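Local coordinates for protein leucine aminopeptidase 2, chloroplastic (PDB 5LHJ) that probably removes N-terminal amino acids from peptides as an M17-family metalloaminopeptidase and takes part in the maturation of bottromycin, at residues Y140-Y145 against N185-T190; L191-F196 against L313-P318; T225-V230 against R347-D352; T264-G269 against K282-G287; T373-A378 against H460-A465. All blocks are in the same frame, centred on the assembly; numbering follows the deposited sequence. Where two conformers were deposited one is given.

Contact 1 of 5, residues Y140-Y145 against N185-T190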
# COMPACT_ATOMS: atom_id res chain seq x y z
N TYR A 140 -10.53 -27.00 27.90
CA TYR A 140 -11.32 -26.63 26.74
C TYR A 140 -10.67 -27.04 25.41
O TYR A 140 -9.49 -26.80 25.20
CB TYR A 140 -11.59 -25.12 26.74
CG TYR A 140 -12.40 -24.68 25.55
CD1 TYR A 140 -13.78 -24.84 25.55
CD2 TYR A 140 -11.80 -24.14 24.42
CE1 TYR A 140 -14.54 -24.47 24.46
CE2 TYR A 140 -12.54 -23.76 23.32
CZ TYR A 140 -13.93 -23.93 23.35
OH TYR A 140 -14.69 -23.57 22.28
N ARG A 141 -11.46 -27.67 24.54
CA ARG A 141 -11.05 -27.95 23.17
C ARG A 141 -12.24 -27.74 22.26
O ARG A 141 -13.39 -27.90 22.69
CB ARG A 141 -10.52 -29.39 23.01
CG ARG A 141 -11.41 -30.46 23.64
CD ARG A 141 -11.02 -31.91 23.34
NE ARG A 141 -9.57 -32.20 23.37
CZ ARG A 141 -9.03 -33.43 23.43
NH1 ARG A 141 -9.79 -34.53 23.46
NH2 ARG A 141 -7.71 -33.57 23.45
N TYR A 142 -11.97 -27.34 21.03
CA TYR A 142 -13.02 -27.15 20.04
C TYR A 142 -12.69 -28.02 18.83
O TYR A 142 -12.04 -27.57 17.90
CB TYR A 142 -13.19 -25.68 19.67
CG TYR A 142 -14.42 -25.45 18.81
CD1 TYR A 142 -15.69 -25.44 19.39
CD2 TYR A 142 -14.32 -25.27 17.43
CE1 TYR A 142 -16.83 -25.24 18.61
CE2 TYR A 142 -15.45 -25.07 16.65
CZ TYR A 142 -16.69 -25.07 17.24
OH TYR A 142 -17.81 -24.88 16.47
N ASP A 143 -13.16 -29.26 18.88
CA ASP A 143 -12.86 -30.28 17.88
C ASP A 143 -14.06 -30.71 17.04
O ASP A 143 -13.95 -31.68 16.29
CB ASP A 143 -12.25 -31.51 18.58
CG ASP A 143 -10.85 -31.26 19.10
OD1 ASP A 143 -10.12 -30.39 18.56
OD2 ASP A 143 -10.47 -31.97 20.06
N GLU A 144 -15.16 -29.96 17.14
CA GLU A 144 -16.42 -30.28 16.45
C GLU A 144 -16.27 -30.48 14.92
O GLU A 144 -17.01 -31.27 14.32
CB GLU A 144 -17.44 -29.15 16.72
CG GLU A 144 -18.87 -29.37 16.22
CD GLU A 144 -19.56 -30.58 16.85
OE1 GLU A 144 -19.23 -30.97 17.99
OE2 GLU A 144 -20.46 -31.14 16.18
N TYR A 145 -15.33 -29.75 14.31
CA TYR A 145 -15.18 -29.77 12.85
C TYR A 145 -13.93 -30.50 12.36
O TYR A 145 -13.56 -30.36 11.19
CB TYR A 145 -15.26 -28.35 12.28
CG TYR A 145 -16.66 -27.82 12.37
CD1 TYR A 145 -17.58 -28.07 11.36
CD2 TYR A 145 -17.09 -27.11 13.50
CE1 TYR A 145 -18.89 -27.61 11.46
CE2 TYR A 145 -18.39 -26.67 13.61
CZ TYR A 145 -19.29 -26.92 12.59
OH TYR A 145 -20.58 -26.47 12.70
N ASN A 185 -16.08 -19.63 18.23
CA ASN A 185 -15.37 -20.57 17.37
C ASN A 185 -16.21 -21.16 16.24
O ASN A 185 -15.66 -21.55 15.20
CB ASN A 185 -14.76 -21.71 18.19
CG ASN A 185 -13.50 -21.29 18.93
OD1 ASN A 185 -12.73 -20.44 18.44
ND2 ASN A 185 -13.27 -21.86 20.10
N CYS A 186 -17.52 -21.21 16.42
CA CYS A 186 -18.41 -21.82 15.43
C CYS A 186 -18.28 -21.11 14.09
O CYS A 186 -18.36 -19.89 14.04
CB CYS A 186 -19.87 -21.76 15.91
SG CYS A 186 -20.94 -22.84 14.95
N PRO A 187 -18.05 -21.86 13.00
CA PRO A 187 -18.06 -21.23 11.66
C PRO A 187 -19.31 -20.40 11.40
O PRO A 187 -20.41 -20.82 11.78
CB PRO A 187 -18.03 -22.42 10.72
CG PRO A 187 -17.39 -23.51 11.48
CD PRO A 187 -17.78 -23.30 12.92
N ALA A 188 -19.16 -19.24 10.74
CA ALA A 188 -20.31 -18.38 10.46
C ALA A 188 -21.39 -19.05 9.61
O ALA A 188 -22.56 -18.69 9.71
CB ALA A 188 -19.88 -17.06 9.81
N GLY A 189 -21.00 -20.03 8.79
CA GLY A 189 -21.97 -20.80 8.00
C GLY A 189 -22.90 -21.68 8.82
O GLY A 189 -24.02 -22.00 8.36
N THR A 190 -22.45 -22.10 10.00
CA THR A 190 -23.27 -22.83 10.96
C THR A 190 -24.03 -21.85 11.85
O THR A 190 -25.25 -21.95 11.98
CB THR A 190 -22.43 -23.80 11.80
OG1 THR A 190 -21.85 -24.78 10.94
CG2 THR A 190 -23.28 -24.51 12.85
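Tyr142 and Asn185 mark the nearest backbone approach, their CA atoms 7.5 Å apart, with 140-145 an irregular loop and 185-190 the chain leaving a helix, Cys186 being the first residue to drop helical backbone angles. The wide spacing leaves the contact to three tyrosines. Asn185 CB lies over the centre of the Tyr142 ring, 3.6 Å from the centroid and 10° off the normal, a CH-pi contact, while the two side chains run past one another in opposite senses. Beyond it, Tyr142 OH comes to 3.3 Å from Cys186 CA. An alanine in place of Tyr142 would probably leave Asn185 CB without its aromatic cover and open a gap beside Cys186. The Asn185 amide bonds tip to tip with Tyr140, ND2 donating to OH at 3.1 Å; ring and amide planes are 26° apart, and the hydroxyl lies near the amide plane. Asp182 also bonds Tyr140 OH, and Asn185 OD1 accepts from Gly481 N. Further along, Pro187 CG stands over one face of the Tyr145 ring, 4.0 Å from its centroid, and Tyr145 OH is hydrogen-bonded to Thr190 OG1 at 2.8 Å. Thr336 of a second subunit bonds Tyr145 O. The tyrosines thus join the loop that follows helix 124-139 to the end of helix 164-185 and the loop after it, at the junction of the N-terminal and catalytic domains of the two-domain M17 fold.

Contact 2 of 5, residues L191-F196 against L313-P318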
# COMPACT_ATOMS: atom_id res chain seq x y z
N LEU A 191 -23.30 -20.90 12.43
CA LEU A 191 -23.91 -19.90 13.33
C LEU A 191 -24.30 -18.64 12.59
O LEU A 191 -23.71 -17.57 12.76
CB LEU A 191 -22.98 -19.59 14.52
CG LEU A 191 -23.67 -18.89 15.69
CD1 LEU A 191 -24.53 -19.88 16.47
CD2 LEU A 191 -22.65 -18.26 16.62
N THR A 192 -25.34 -18.78 11.77
CA THR A 192 -25.98 -17.66 11.07
C THR A 192 -26.87 -16.92 12.07
O THR A 192 -27.15 -17.45 13.15
CB THR A 192 -26.85 -18.18 9.92
OG1 THR A 192 -27.86 -19.05 10.46
CG2 THR A 192 -26.00 -18.94 8.91
N PRO A 193 -27.37 -15.72 11.71
CA PRO A 193 -28.29 -15.07 12.65
C PRO A 193 -29.53 -15.92 13.01
O PRO A 193 -29.83 -16.03 14.19
CB PRO A 193 -28.63 -13.74 11.97
CG PRO A 193 -27.43 -13.48 11.07
CD PRO A 193 -27.02 -14.83 10.58
N PRO A 194 -30.21 -16.53 12.02
CA PRO A 194 -31.32 -17.42 12.42
C PRO A 194 -30.91 -18.61 13.29
O PRO A 194 -31.62 -18.95 14.24
CB PRO A 194 -31.88 -17.90 11.06
CG PRO A 194 -31.57 -16.78 10.14
CD PRO A 194 -30.17 -16.38 10.55
N ALA A 195 -29.78 -19.24 12.98
CA ALA A 195 -29.28 -20.37 13.76
C ALA A 195 -28.88 -19.96 15.19
O ALA A 195 -29.17 -20.67 16.16
CB ALA A 195 -28.10 -21.02 13.06
N PHE A 196 -28.25 -18.79 15.30
CA PHE A 196 -27.88 -18.23 16.61
C PHE A 196 -29.13 -17.96 17.45
O PHE A 196 -29.18 -18.33 18.62
CB PHE A 196 -26.99 -16.98 16.41
CG PHE A 196 -26.24 -16.51 17.64
CD1 PHE A 196 -26.23 -17.20 18.86
CD2 PHE A 196 -25.50 -15.33 17.55
CE1 PHE A 196 -25.53 -16.70 19.95
CE2 PHE A 196 -24.78 -14.85 18.63
CZ PHE A 196 -24.79 -15.53 19.83
N LEU A 313 -28.72 -9.55 15.96
CA LEU A 313 -27.95 -10.55 15.22
C LEU A 313 -28.06 -10.30 13.72
O LEU A 313 -29.16 -10.18 13.19
CB LEU A 313 -28.47 -11.96 15.54
CG LEU A 313 -28.76 -12.30 17.00
CD1 LEU A 313 -29.23 -13.75 17.12
CD2 LEU A 313 -27.55 -12.11 17.89
N ALA A 314 -26.92 -10.23 13.03
CA ALA A 314 -26.91 -9.97 11.58
C ALA A 314 -25.57 -10.33 10.97
O ALA A 314 -24.59 -10.51 11.67
CB ALA A 314 -27.24 -8.51 11.30
N GLU A 315 -25.55 -10.44 9.64
CA GLU A 315 -24.31 -10.47 8.86
C GLU A 315 -24.11 -9.13 8.16
O GLU A 315 -25.08 -8.50 7.78
CB GLU A 315 -24.32 -11.56 7.80
CG GLU A 315 -24.32 -13.00 8.28
CD GLU A 315 -24.12 -13.99 7.14
OE1 GLU A 315 -24.36 -13.64 5.95
OE2 GLU A 315 -23.72 -15.14 7.41
N ASN A 316 -22.86 -8.70 8.00
CA ASN A 316 -22.51 -7.51 7.21
C ASN A 316 -21.78 -7.98 5.94
O ASN A 316 -20.62 -8.38 6.00
CB ASN A 316 -21.61 -6.59 8.05
CG ASN A 316 -21.34 -5.24 7.38
OD1 ASN A 316 -22.08 -4.81 6.51
ND2 ASN A 316 -20.29 -4.58 7.81
N MET A 317 -22.48 -7.97 4.80
CA MET A 317 -21.97 -8.54 3.54
C MET A 317 -22.06 -7.53 2.39
O MET A 317 -22.96 -6.70 2.39
CB MET A 317 -22.80 -9.77 3.14
CG MET A 317 -22.71 -10.98 4.07
SD MET A 317 -21.16 -11.85 3.85
CE MET A 317 -21.57 -13.11 2.66
N PRO A 318 -21.14 -7.61 1.41
CA PRO A 318 -21.33 -6.85 0.18
C PRO A 318 -22.33 -7.57 -0.73
O PRO A 318 -22.42 -8.80 -0.73
CB PRO A 318 -19.93 -6.87 -0.45
CG PRO A 318 -19.41 -8.22 -0.08
CD PRO A 318 -20.03 -8.57 1.27
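Pro193 and Leu313 face each other at the start of a helix and near the end of a strand, with CA atoms 5.2 Å apart and CB atoms 4.0 Å apart. The proline ring is laid against the strand backbone: CG comes to 3.6 Å from Ala314 CA, and CD reaches CG of Glu315 at 4.0 Å. Glu315 crosses the proline at about a right angle, and it is this aliphatic CG that makes the contact. Its OE1 is bonded to Ser234 and its OE2 forms a salt bridge with Arg324 of a second subunit, so the buried carboxylate is satisfied outside the two segments. One helical turn on, Phe196 crosses Leu313, again at about a right angle. Its CG is anti to the backbone N (chi1 -165°), on the side of Leu313, and CD2 of the Phe196 ring lies 3.8 Å from CD2 of Leu313. The other branch, Leu313 CD1, is 4.0 Å from Phe196 CB and also reaches the carbonyl of Pro193. Leu191 CD2 lies over one face of the phenyl ring, offset toward its rim. No hydrogen bond links the segments; within 191-196, Thr192 is the N-cap and its OG1 accepts from Ala195 N at 3.2 Å. The first turn of helix 193-207 therefore rests on strand 306-316, which pairs with 239-245 on one side and with 255-263 and 265-266 on the other, while Thr264 touches both Pro193 and Glu315.

Contact 3 of 5, residues T225-V230 against R347-D352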
# COMPACT_ATOMS: atom_id res chain seq x y z
N THR A 225 -33.85 0.17 13.15
CA THR A 225 -33.51 0.55 11.78
C THR A 225 -32.07 0.23 11.42
O THR A 225 -31.78 -0.17 10.30
CB THR A 225 -33.73 2.05 11.53
OG1 THR A 225 -34.98 2.46 12.13
CG2 THR A 225 -33.75 2.36 10.05
N GLY A 226 -31.18 0.43 12.38
CA GLY A 226 -29.76 0.16 12.16
C GLY A 226 -29.52 -1.31 11.87
O GLY A 226 -28.82 -1.66 10.91
N LEU A 227 -30.12 -2.18 12.68
CA LEU A 227 -30.01 -3.62 12.49
C LEU A 227 -30.51 -4.07 11.11
O LEU A 227 -29.82 -4.81 10.41
CB LEU A 227 -30.78 -4.36 13.60
CG LEU A 227 -30.92 -5.88 13.46
CD1 LEU A 227 -29.57 -6.58 13.45
CD2 LEU A 227 -31.78 -6.40 14.61
N THR A 228 -31.71 -3.63 10.73
CA THR A 228 -32.28 -4.02 9.43
C THR A 228 -31.48 -3.43 8.24
O THR A 228 -31.27 -4.13 7.26
CB THR A 228 -33.79 -3.72 9.35
OG1 THR A 228 -34.04 -2.37 9.66
CG2 THR A 228 -34.53 -4.55 10.34
N ALA A 229 -30.96 -2.21 8.36
CA ALA A 229 -30.13 -1.61 7.28
C ALA A 229 -28.80 -2.33 7.08
O ALA A 229 -28.40 -2.64 5.94
CB ALA A 229 -29.87 -0.13 7.57
N VAL A 230 -28.10 -2.57 8.19
CA VAL A 230 -26.81 -3.26 8.15
C VAL A 230 -26.98 -4.69 7.64
O VAL A 230 -26.19 -5.15 6.84
CB VAL A 230 -26.13 -3.23 9.54
CG1 VAL A 230 -25.00 -4.25 9.64
CG2 VAL A 230 -25.64 -1.82 9.84
N ARG A 347 -21.80 -0.01 15.74
CA ARG A 347 -22.40 1.08 16.50
C ARG A 347 -23.80 1.43 15.97
O ARG A 347 -24.69 1.79 16.74
CB ARG A 347 -21.47 2.31 16.54
CG ARG A 347 -21.30 3.06 15.22
CD ARG A 347 -20.08 3.97 15.29
NE ARG A 347 -18.86 3.18 15.31
CZ ARG A 347 -17.61 3.65 15.36
NH1 ARG A 347 -17.35 4.95 15.42
NH2 ARG A 347 -16.61 2.79 15.35
N VAL A 348 -23.98 1.29 14.67
CA VAL A 348 -25.25 1.57 13.99
C VAL A 348 -26.32 0.53 14.39
O VAL A 348 -27.46 0.89 14.62
CB VAL A 348 -25.04 1.63 12.45
CG1 VAL A 348 -26.36 1.77 11.70
CG2 VAL A 348 -24.09 2.76 12.08
N VAL A 349 -25.92 -0.73 14.49
CA VAL A 349 -26.80 -1.81 14.94
C VAL A 349 -27.20 -1.61 16.43
O VAL A 349 -28.37 -1.75 16.80
CB VAL A 349 -26.12 -3.18 14.73
CG1 VAL A 349 -26.91 -4.28 15.39
CG2 VAL A 349 -25.93 -3.48 13.24
N LEU A 350 -26.22 -1.31 17.27
CA LEU A 350 -26.46 -1.14 18.70
C LEU A 350 -27.35 0.06 19.05
O LEU A 350 -28.07 0.00 20.03
CB LEU A 350 -25.13 -1.00 19.45
CG LEU A 350 -24.23 -2.24 19.47
CD1 LEU A 350 -22.83 -1.91 20.00
CD2 LEU A 350 -24.86 -3.32 20.29
N ALA A 351 -27.27 1.13 18.25
CA ALA A 351 -27.95 2.41 18.54
C ALA A 351 -29.41 2.23 18.94
O ALA A 351 -29.83 2.60 20.04
CB ALA A 351 -27.84 3.34 17.34
N ASP A 352 -30.19 1.59 18.07
CA ASP A 352 -31.64 1.47 18.32
C ASP A 352 -31.93 0.52 19.47
O ASP A 352 -32.90 0.70 20.20
CB ASP A 352 -32.36 0.99 17.06
CG ASP A 352 -32.00 1.82 15.87
OD1 ASP A 352 -32.63 2.87 15.69
OD2 ASP A 352 -31.03 1.48 15.13
O HOH W 1 -30.71 -1.30 15.30
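Val349 forms the apolar centre, reaching two residues of the opposing helix with its two methyls. Its CG2 approaches CB of Val230 at 3.7 Å, the side chains crossing at about a right angle, while CG1 meets CD1 of Leu227 at 4.0 Å. Val348 CG1 also meets Val230 CG2, at 4.1 Å. The segment axes pass within 7.0 Å at 146°, a close, only roughly antiparallel approach that Gly226 permits: its CA makes a CA-H...O contact of 3.4 Å with Val348 O, where a CB would clash. That carbonyl, buried by the contact, has no conventional hydrogen-bond partner in the model. At the polar edge, Gly226 N donates to Asp352 OD2 at 2.9 Å from above the carboxylate plane, 50° out of it. A water joins the same oxygen to Leu227 N and Val349 O with three 2.8 Å bonds. His331 ND1 also bonds OD2, and Leu332 N bonds OD1. An alanine at Asp352 would probably leave the Gly226 amide without its acceptor and the water less firmly held. Helix 225-231 is thus fastened to helix 345-358, with Leu227 and Val349 both touching Pro312 of strand 306-316 and Leu350 packing on strand 255-263.

Contact 4 of 5, residues T264-G269 against K282-G287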
# COMPACT_ATOMS: atom_id res chain seq x y z
N THR A 264 -22.65 -11.98 13.23
CA THR A 264 -22.15 -13.33 13.07
C THR A 264 -21.10 -13.49 11.97
O THR A 264 -20.27 -14.39 12.04
CB THR A 264 -23.29 -14.34 12.85
OG1 THR A 264 -24.02 -14.00 11.65
CG2 THR A 264 -24.25 -14.31 14.05
N PHE A 265 -21.14 -12.61 10.97
CA PHE A 265 -20.06 -12.51 10.01
C PHE A 265 -19.96 -11.06 9.55
O PHE A 265 -20.96 -10.48 9.12
CB PHE A 265 -20.26 -13.43 8.81
CG PHE A 265 -19.12 -13.37 7.85
CD1 PHE A 265 -17.90 -13.94 8.16
CD2 PHE A 265 -19.25 -12.67 6.67
CE1 PHE A 265 -16.82 -13.83 7.30
CE2 PHE A 265 -18.18 -12.56 5.79
CZ PHE A 265 -16.97 -13.13 6.11
N ASP A 266 -18.77 -10.48 9.67
CA ASP A 266 -18.52 -9.11 9.25
C ASP A 266 -17.41 -9.07 8.18
O ASP A 266 -16.22 -9.20 8.50
CB ASP A 266 -18.14 -8.25 10.45
CG ASP A 266 -17.80 -6.84 10.07
OD1 ASP A 266 -18.22 -6.38 8.99
OD2 ASP A 266 -17.07 -6.19 10.85
N SER A 267 -17.82 -8.86 6.94
CA SER A 267 -16.89 -8.71 5.82
C SER A 267 -16.39 -7.28 5.65
O SER A 267 -15.57 -7.04 4.77
CB SER A 267 -17.60 -9.08 4.51
OG SER A 267 -18.45 -8.01 4.14
N GLY A 268 -16.94 -6.33 6.42
CA GLY A 268 -16.69 -4.90 6.20
C GLY A 268 -17.73 -4.24 5.31
O GLY A 268 -17.75 -3.01 5.22
N GLY A 269 -18.60 -5.02 4.67
CA GLY A 269 -19.56 -4.47 3.71
C GLY A 269 -18.87 -3.91 2.48
O GLY A 269 -17.73 -4.28 2.18
N LYS A 282 -15.72 -14.00 11.69
CA LYS A 282 -16.76 -14.73 12.47
C LYS A 282 -16.85 -14.36 13.97
O LYS A 282 -17.80 -14.82 14.64
CB LYS A 282 -16.52 -16.25 12.36
CG LYS A 282 -15.25 -16.76 13.07
CD LYS A 282 -15.14 -18.28 13.09
CE LYS A 282 -13.89 -18.72 13.85
NZ LYS A 282 -13.69 -20.19 13.82
N ALA A 283 -15.86 -13.61 14.49
CA ALA A 283 -15.70 -13.30 15.94
C ALA A 283 -16.35 -11.97 16.39
O ALA A 283 -16.28 -11.56 17.57
CB ALA A 283 -14.24 -13.27 16.27
N ASP A 284 -17.02 -11.31 15.46
CA ASP A 284 -17.68 -10.06 15.78
C ASP A 284 -19.05 -10.24 16.45
O ASP A 284 -19.80 -9.28 16.58
CB ASP A 284 -17.72 -9.15 14.55
CG ASP A 284 -16.53 -8.18 14.54
OD1 ASP A 284 -16.37 -7.42 15.52
OD2 ASP A 284 -15.75 -8.19 13.57
N MET A 285 -19.34 -11.45 16.92
CA MET A 285 -20.51 -11.72 17.79
C MET A 285 -20.04 -12.08 19.21
O MET A 285 -20.83 -12.60 20.02
CB MET A 285 -21.41 -12.80 17.17
CG MET A 285 -20.70 -13.98 16.51
SD MET A 285 -19.49 -14.85 17.51
CE MET A 285 -20.56 -15.66 18.70
N GLY A 286 -18.78 -11.75 19.54
CA GLY A 286 -18.21 -12.03 20.86
C GLY A 286 -18.95 -11.34 22.01
O GLY A 286 -19.04 -11.89 23.11
N GLY A 287 -19.50 -10.17 21.75
CA GLY A 287 -20.29 -9.44 22.75
C GLY A 287 -21.62 -10.13 23.06
O GLY A 287 -21.97 -10.32 24.24
O HOH W 2 -14.71 -8.73 11.04
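Thr264 and Phe265 meet Met285 and Lys282 in the tight part of the contact, with CA atoms 5.2 Å apart for Thr264 and Met285 and 4.7 Å apart for Phe265 and Lys282. Met285 CG lies between its backbone N and carbonyl carbon (chi1 40°), which sets it 3.8 Å from Thr264 CA; the side chain then bends at its next two torsions, and SD and CE turn off toward Leu183 and Val184 of helix 164-185. Beside it, Lys282 CA approaches Thr264 O at 3.6 Å in a CA-H...O contact. The lysine chain runs on extended, away from this strand, to bond Asn185 O through NZ. The Phe265 ring touches Lys282 only lightly, through CD1 and the backbone N.

The looser side is polar and carries water. Asp266 and Asp284 cross with carboxylate planes 62° apart, and their OD2 atoms are 3.6 Å from each other. Such like charges would be expected to repel; a salt bridge from Lys273 to Asp266 and one from Lys261 to Asp284 probably ease this, and Asp284 OD1 is also hydrogen-bonded to Thr373 OG1. Both aspartates are manganese ligands in this protein, although no metal is bound to this chain. A water lies 3.0 Å from Asp266 O and 2.8 Å from Asp284 OD2. Asp266 OD1 accepts from Gly268 N at 2.9 Å, an Asx turn that helps orient the carboxylate, as does Asn316. The two metal ligands thus sit where strand 265-266, paired with strand 306-316, faces the type I turn from Ala283 to Gly286 leading into helix 286-301, with Pro193 and Phe196 of helix 193-207 packed on Thr264.

Contact 5 of 5, residues T373-A378 against H460-A465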
# COMPACT_ATOMS: atom_id res chain seq x y z
N THR A 373 -17.53 -6.23 20.35
CA THR A 373 -16.25 -6.22 19.64
C THR A 373 -16.33 -5.07 18.63
O THR A 373 -16.63 -5.27 17.44
CB THR A 373 -15.99 -7.56 18.95
OG1 THR A 373 -17.13 -7.92 18.16
CG2 THR A 373 -15.75 -8.65 20.00
N LEU A 374 -16.08 -3.86 19.10
CA LEU A 374 -16.52 -2.68 18.37
C LEU A 374 -15.46 -2.05 17.48
O LEU A 374 -15.73 -1.83 16.31
CB LEU A 374 -17.14 -1.64 19.31
CG LEU A 374 -18.17 -0.69 18.68
CD1 LEU A 374 -19.37 -1.46 18.13
CD2 LEU A 374 -18.61 0.35 19.68
N THR A 375 -14.26 -1.78 18.01
CA THR A 375 -13.28 -0.98 17.26
C THR A 375 -11.90 -1.60 17.25
O THR A 375 -11.47 -2.17 18.25
CB THR A 375 -13.15 0.45 17.83
OG1 THR A 375 -12.56 0.42 19.14
CG2 THR A 375 -14.50 1.11 17.86
N SER A 376 -11.21 -1.44 16.13
CA SER A 376 -9.84 -1.92 16.00
C SER A 376 -8.83 -0.93 16.58
O SER A 376 -7.72 -1.32 16.91
CB SER A 376 -9.52 -2.21 14.54
OG SER A 376 -9.70 -1.03 13.76
N ALA A 377 -9.23 0.34 16.72
CA ALA A 377 -8.31 1.39 17.16
C ALA A 377 -7.85 1.15 18.59
O ALA A 377 -6.70 1.46 18.91
CB ALA A 377 -8.97 2.76 17.02
N ALA A 378 -8.74 0.55 19.40
CA ALA A 378 -8.50 0.17 20.81
C ALA A 378 -7.14 -0.51 20.97
O ALA A 378 -6.24 0.02 21.66
CB ALA A 378 -9.62 -0.74 21.30
N HIS A 460 -20.08 0.77 28.76
CA HIS A 460 -19.79 0.17 27.45
C HIS A 460 -18.45 -0.55 27.54
O HIS A 460 -17.44 0.04 27.96
CB HIS A 460 -19.78 1.29 26.40
CG HIS A 460 -19.04 0.97 25.14
ND1 HIS A 460 -19.37 -0.10 24.32
CD2 HIS A 460 -18.01 1.60 24.53
CE1 HIS A 460 -18.55 -0.12 23.28
NE2 HIS A 460 -17.73 0.91 23.37
N LEU A 461 -18.45 -1.83 27.16
CA LEU A 461 -17.23 -2.65 27.14
C LEU A 461 -16.86 -2.95 25.69
O LEU A 461 -17.60 -3.63 25.00
CB LEU A 461 -17.46 -3.97 27.88
CG LEU A 461 -17.93 -3.93 29.33
CD1 LEU A 461 -17.87 -5.33 29.96
CD2 LEU A 461 -17.11 -2.98 30.14
N ASP A 462 -15.72 -2.43 25.24
CA ASP A 462 -15.23 -2.68 23.88
C ASP A 462 -14.17 -3.78 23.98
O ASP A 462 -13.09 -3.55 24.51
CB ASP A 462 -14.67 -1.39 23.26
CG ASP A 462 -14.34 -1.52 21.76
OD1 ASP A 462 -14.28 -2.64 21.19
OD2 ASP A 462 -14.12 -0.45 21.14
N ILE A 463 -14.52 -4.97 23.50
CA ILE A 463 -13.70 -6.17 23.73
C ILE A 463 -13.14 -6.78 22.44
O ILE A 463 -12.82 -7.96 22.40
CB ILE A 463 -14.48 -7.22 24.55
CG1 ILE A 463 -15.72 -7.73 23.79
CG2 ILE A 463 -14.88 -6.64 25.91
CD1 ILE A 463 -16.30 -9.02 24.34
N ALA A 464 -12.98 -5.95 21.40
CA ALA A 464 -12.56 -6.42 20.07
C ALA A 464 -11.31 -7.31 20.08
O ALA A 464 -11.32 -8.43 19.56
CB ALA A 464 -12.35 -5.22 19.14
N ALA A 465 -10.25 -6.84 20.72
CA ALA A 465 -9.01 -7.61 20.72
C ALA A 465 -9.02 -8.85 21.64
O ALA A 465 -8.63 -9.90 21.19
CB ALA A 465 -7.83 -6.71 21.05
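Asp462 CG, anti to the backbone N (chi1 -171°), and Thr375 OG1, set between its own backbone N and carbonyl carbon (chi1 67°), are turned to facing sides of the contact. Thr375 OG1 lies 2.7 Å from Asp462 OD2, donating on the syn side and 22° out of the carboxylate plane, with the two side chains crossing at about a right angle. The other oxygen, Asp462 OD1, receives two backbone amides: Leu374 N at 3.0 Å, from above the carboxylate plane, and Thr375 N in a weak bond of 3.3 Å. Three bonds, one of them weak, grip this buried carboxylate and probably limit its rotation, and Thr441 gives Thr375 OG1 a further partner. Around this polar group the contacts are van der Waals. Leu374 CD2 approaches His460 CE1 at 3.6 Å, the side chains again crossing at about a right angle, and His460 ND1 is bonded to Asp370. Ala464 CB comes to 3.3 Å from Thr375 O, and its CA lies 3.7 Å from that of Thr373, the closest backbone approach. Thr373 CG2 touches Ile463 CG1 at 3.9 Å. Strands 367-372 and 458-462 are parallel neighbours in the sheet, and the chain leaves both here. Thr373 bonds Asp284 through OG1 and Lys261 through its carbonyl O, so the carboxylate-bound loop borders the dinuclear metal site characteristic of M17 aminopeptidases, which takes manganese in this protein.

How the contacts relate
From the N terminus, contact 1 comes first, closing the loop from 140-145 to 185-190 and joining the N-terminal and catalytic domains. It finishes before contact 2 opens at 191-196. Contacts 2 and 3 then cross, since their segments alternate along the chain, and they touch through Leu227 against Leu313 and Ala314. Contact 4, a short loop, falls within the spans of both; its centre is about 8 Å from that of contact 2, and their strands 265-266 and 306-316 are sheet neighbours. Contact 5 follows in series and touches contact 4 at the metal-site loop. Contacts 2, 4 and 5 all reach the catalytic-domain sheet, whereas contact 3 pairs two helices.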